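Local coordinates for protein EDTA monooxygenase (EDTA-degrading bacterium BNC1, PDB 5DQP) that probably oxidises EDTA as an FMN-dependent monooxygenase of the luciferase-like family, working with a partner flavin reductase, at residues I120-V125 against E152-V157; H158-S163 against F192-P197. One frame throughout, in Å; residues are numbered along the deposited sequence.

Interaction 1: I120-V125 against E152-V157; sequences IGWNAV and EFLEVV
Trp122 reaches from strand 120-125 to Phe153, Leu154 and Val157 on helix 143-161. Its CB points toward the helix, and CG lies anti to the backbone N (chi1 169°), which carries the indole outward. Within the strand, the methyl of Ala124 rests 3.4 Å above one face, offset toward the rim. NE1 is hydrogen-bonded to the carbonyl O of Ala95, which limits rotation of the ring and satisfies its polar atom. The far corner of the six-membered ring does most of the touching: CH2 lies 3.6 Å from Phe153 CE1, with CZ2 beside it against the same atom, and the two rings meet rim to rim with planes at 50°. CZ3 meets Leu154 CD1 tip to tip at 3.5 Å, while Val157 approaches it at a slant, CG1 4.1 Å away. Leu154 CD2 also comes to 4.3 Å from Ala124 CB. An alanine in place of Trp122 would probably open a gap before Phe153, Leu154 and Val157 and leave the Ala95 carbonyl without its N-H. The N-to-C directions of segments 120-125 and 152-157 lie 147° apart, nearly antiparallel, as expected in a beta/alpha barrel; no hydrogen bond joins them, so between them the contact is one of shape and buried apolar surface.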
# COMPACT_ATOMS: atom_id res chain seq x y z
N ILE A 120 -7.98 7.07 6.39
CA ILE A 120 -6.53 7.08 6.20
C ILE A 120 -6.02 8.50 5.92
O ILE A 120 -6.51 9.15 4.99
CB ILE A 120 -6.09 6.13 5.06
CG1 ILE A 120 -6.48 4.68 5.35
CG2 ILE A 120 -4.59 6.26 4.78
CD1 ILE A 120 -5.87 4.11 6.58
N GLY A 121 -5.03 8.95 6.68
CA GLY A 121 -4.29 10.16 6.38
C GLY A 121 -2.86 9.88 5.91
O GLY A 121 -2.37 8.75 5.88
N TRP A 122 -2.17 10.96 5.54
CA TRP A 122 -0.84 10.87 4.95
C TRP A 122 0.10 11.83 5.66
O TRP A 122 -0.12 13.05 5.64
CB TRP A 122 -0.89 11.16 3.45
CG TRP A 122 0.44 11.34 2.77
CD1 TRP A 122 1.58 10.62 2.97
CD2 TRP A 122 0.76 12.33 1.77
NE1 TRP A 122 2.59 11.09 2.16
CE2 TRP A 122 2.11 12.14 1.41
CE3 TRP A 122 0.03 13.35 1.15
CZ2 TRP A 122 2.75 12.94 0.47
CZ3 TRP A 122 0.66 14.14 0.21
CH2 TRP A 122 2.01 13.93 -0.12
N ASN A 123 1.14 11.29 6.30
CA ASN A 123 2.24 12.07 6.87
C ASN A 123 3.24 12.34 5.75
O ASN A 123 3.99 11.46 5.36
CB ASN A 123 2.88 11.30 8.04
CG ASN A 123 4.14 11.98 8.57
OD1 ASN A 123 5.07 11.33 9.03
ND2 ASN A 123 4.16 13.30 8.51
N ALA A 124 3.24 13.56 5.21
CA ALA A 124 4.05 13.86 4.04
C ALA A 124 5.42 14.33 4.51
O ALA A 124 5.52 15.37 5.15
CB ALA A 124 3.36 14.91 3.17
N VAL A 125 6.46 13.56 4.23
CA VAL A 125 7.79 13.88 4.73
C VAL A 125 8.72 14.16 3.55
O VAL A 125 8.40 13.88 2.40
CB VAL A 125 8.37 12.77 5.64
CG1 VAL A 125 7.47 12.53 6.86
CG2 VAL A 125 8.59 11.47 4.86
N GLU A 152 5.65 21.68 -4.26
CA GLU A 152 5.05 21.41 -5.57
C GLU A 152 4.35 20.05 -5.59
O GLU A 152 3.26 19.90 -6.16
CB GLU A 152 6.11 21.49 -6.66
CG GLU A 152 5.49 21.55 -8.07
CD GLU A 152 6.49 21.44 -9.21
OE1 GLU A 152 6.08 20.97 -10.29
OE2 GLU A 152 7.68 21.82 -9.02
N PHE A 153 4.97 19.05 -4.96
CA PHE A 153 4.36 17.73 -4.82
C PHE A 153 2.98 17.82 -4.16
O PHE A 153 2.03 17.17 -4.60
CB PHE A 153 5.31 16.84 -3.99
CG PHE A 153 4.97 15.38 -4.01
CD1 PHE A 153 3.91 14.88 -3.27
CD2 PHE A 153 5.74 14.50 -4.74
CE1 PHE A 153 3.63 13.53 -3.27
CE2 PHE A 153 5.44 13.17 -4.76
CZ PHE A 153 4.40 12.68 -4.03
N LEU A 154 2.87 18.59 -3.09
CA LEU A 154 1.59 18.71 -2.39
C LEU A 154 0.55 19.42 -3.24
O LEU A 154 -0.63 19.04 -3.22
CB LEU A 154 1.78 19.44 -1.06
CG LEU A 154 2.09 18.54 0.15
CD1 LEU A 154 0.91 17.60 0.37
CD2 LEU A 154 3.31 17.75 -0.09
N GLU A 155 0.96 20.44 -4.01
CA GLU A 155 0.03 21.06 -4.95
C GLU A 155 -0.46 20.06 -5.99
O GLU A 155 -1.65 20.04 -6.33
CB GLU A 155 0.68 22.25 -5.66
CG GLU A 155 1.18 23.37 -4.77
CD GLU A 155 1.78 24.51 -5.59
OE1 GLU A 155 1.72 24.46 -6.84
OE2 GLU A 155 2.31 25.46 -4.98
N VAL A 156 0.44 19.26 -6.55
CA VAL A 156 0.02 18.28 -7.53
C VAL A 156 -0.97 17.33 -6.89
O VAL A 156 -2.07 17.12 -7.40
CB VAL A 156 1.23 17.51 -8.10
CG1 VAL A 156 0.73 16.38 -8.98
CG2 VAL A 156 2.14 18.46 -8.89
N VAL A 157 -0.62 16.80 -5.72
CA VAL A 157 -1.47 15.79 -5.10
C VAL A 157 -2.86 16.36 -4.79
O VAL A 157 -3.88 15.74 -5.11
CB VAL A 157 -0.79 15.22 -3.85
CG1 VAL A 157 -1.76 14.34 -3.04
CG2 VAL A 157 0.42 14.45 -4.28

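Interaction 2: H158-S163 against F192-P197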
# COMPACT_ATOMS: atom_id res chain seq x y z
N HIS A 158 -2.93 17.55 -4.17
CA HIS A 158 -4.25 18.12 -3.90
C HIS A 158 -5.02 18.36 -5.20
O HIS A 158 -6.23 18.09 -5.28
CB HIS A 158 -4.13 19.41 -3.09
CG HIS A 158 -4.10 19.18 -1.61
ND1 HIS A 158 -5.24 18.87 -0.89
CD2 HIS A 158 -3.08 19.15 -0.73
CE1 HIS A 158 -4.91 18.70 0.38
NE2 HIS A 158 -3.61 18.85 0.50
N GLY A 159 -4.33 18.84 -6.23
CA GLY A 159 -4.96 18.98 -7.54
C GLY A 159 -5.51 17.67 -8.07
O GLY A 159 -6.62 17.63 -8.59
N LEU A 160 -4.75 16.58 -7.92
CA LEU A 160 -5.23 15.27 -8.36
C LEU A 160 -6.44 14.81 -7.56
O LEU A 160 -7.40 14.28 -8.13
CB LEU A 160 -4.11 14.24 -8.27
CG LEU A 160 -3.05 14.45 -9.34
CD1 LEU A 160 -1.84 13.54 -9.16
CD2 LEU A 160 -3.68 14.23 -10.73
N TRP A 161 -6.39 14.95 -6.24
CA TRP A 161 -7.53 14.55 -5.44
C TRP A 161 -8.81 15.24 -5.90
O TRP A 161 -9.89 14.63 -5.89
CB TRP A 161 -7.26 14.82 -3.96
CG TRP A 161 -6.31 13.81 -3.37
CD1 TRP A 161 -6.04 12.55 -3.84
CD2 TRP A 161 -5.47 14.01 -2.23
NE1 TRP A 161 -5.10 11.93 -3.04
CE2 TRP A 161 -4.72 12.81 -2.05
CE3 TRP A 161 -5.27 15.07 -1.35
CZ2 TRP A 161 -3.81 12.66 -1.01
CZ3 TRP A 161 -4.36 14.92 -0.33
CH2 TRP A 161 -3.65 13.71 -0.16
N ASN A 162 -8.73 16.50 -6.33
CA ASN A 162 -9.93 17.23 -6.69
C ASN A 162 -10.35 17.05 -8.12
O ASN A 162 -11.38 17.60 -8.50
CB ASN A 162 -9.76 18.72 -6.40
CG ASN A 162 -9.73 19.00 -4.93
OD1 ASN A 162 -10.37 18.30 -4.15
ND2 ASN A 162 -8.98 20.01 -4.53
N SER A 163 -9.57 16.31 -8.93
CA SER A 163 -9.77 16.29 -10.37
C SER A 163 -10.87 15.34 -10.83
O SER A 163 -11.23 15.38 -12.02
CB SER A 163 -8.45 15.93 -11.09
OG SER A 163 -8.12 14.56 -10.88
N PHE A 192 7.70 18.79 -11.55
CA PHE A 192 6.75 17.77 -11.94
C PHE A 192 5.95 18.25 -13.14
O PHE A 192 5.67 19.44 -13.29
CB PHE A 192 5.79 17.40 -10.79
CG PHE A 192 6.50 16.92 -9.55
CD1 PHE A 192 7.13 15.68 -9.53
CD2 PHE A 192 6.56 17.71 -8.41
CE1 PHE A 192 7.81 15.24 -8.40
CE2 PHE A 192 7.24 17.27 -7.26
CZ PHE A 192 7.85 16.05 -7.25
N LYS A 193 5.62 17.30 -14.01
CA LYS A 193 4.70 17.49 -15.12
C LYS A 193 3.67 16.37 -15.02
O LYS A 193 4.03 15.20 -15.12
CB LYS A 193 5.44 17.45 -16.46
CG LYS A 193 4.59 17.88 -17.64
CD LYS A 193 5.28 17.61 -18.97
CE LYS A 193 4.37 17.97 -20.14
NZ LYS A 193 4.96 17.60 -21.46
N VAL A 194 2.41 16.72 -14.79
CA VAL A 194 1.37 15.73 -14.51
C VAL A 194 0.05 16.20 -15.11
O VAL A 194 -0.48 17.24 -14.70
CB VAL A 194 1.22 15.50 -13.00
CG1 VAL A 194 0.02 14.61 -12.72
CG2 VAL A 194 2.52 14.94 -12.37
N ALA A 195 -0.52 15.44 -16.05
CA ALA A 195 -1.75 15.87 -16.69
C ALA A 195 -2.98 15.62 -15.81
O ALA A 195 -3.83 16.50 -15.67
CB ALA A 195 -1.91 15.18 -18.05
N GLY A 196 -3.08 14.43 -15.20
CA GLY A 196 -4.32 14.04 -14.56
C GLY A 196 -5.39 13.87 -15.64
O GLY A 196 -5.06 13.97 -16.81
N PRO A 197 -6.65 13.60 -15.27
CA PRO A 197 -7.20 13.43 -13.92
C PRO A 197 -6.72 12.16 -13.20
O PRO A 197 -6.20 11.23 -13.83
CB PRO A 197 -8.72 13.37 -14.16
CG PRO A 197 -8.86 12.87 -15.56
CD PRO A 197 -7.70 13.43 -16.31
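Leu160, near the C-terminal end of helix 143-161, and Ser163 carry the packing against Val194, Gly196 and Pro197. The apolar part belongs to Leu160, whose two methyls are divided between partners: CD1 comes to 4.2 Å from Val194 CG1, the side chains crossing at about a right angle, while CD2 sits 3.9 Å from Gly196 CA. A CB on Gly196 would lie only 3.1 Å from that methyl, and the positive phi of 66° also suits a residue without a side chain. Van der Waals contact with a polar atom comes next. Ser163 OG lies against Pro197, 3.4 Å from its CA, and the peptide bond before this proline is cis. No hydrogen bond crosses between the two segments; within 158-163, Ser163 OG, placed between backbone N and carbonyl carbon (chi1 71°), donates to Leu160 O at 2.9 Å, and Ser163 N bonds to the same oxygen. OG also accepts from Leu198 N, tying the chain just past Pro197 to this turn. Across the dimer, Leu61 of the second subunit packs on Pro197. Together these contacts dock the end of the short hairpin 187-188/193-194 and the loop after it onto a helix of the luciferase-like TIM barrel.

In the fold
Interactions 1 and 2 use successive parts of helix 143-161 and come in series along the chain, their centres about 12 Å apart. Interaction 1 sets the helix against strand 120-125 of the parallel barrel sheet, and the centre of this contact is about 15 Å from that of the chain; the centre of interaction 2 lies farther out, at about 27 Å, where the excursion between helix 143-161 and strand 210-213 folds back. Direct contacts join them: Trp122 CE3 packs on Trp161 CH2, Phe153 on Phe192, and Glu152 OE1 probably accepts a hydrogen bond from Phe192 N. The helix thus links the barrel wall, near Thr94 of the predicted FMN site, to a peripheral segment that also meets the second subunit.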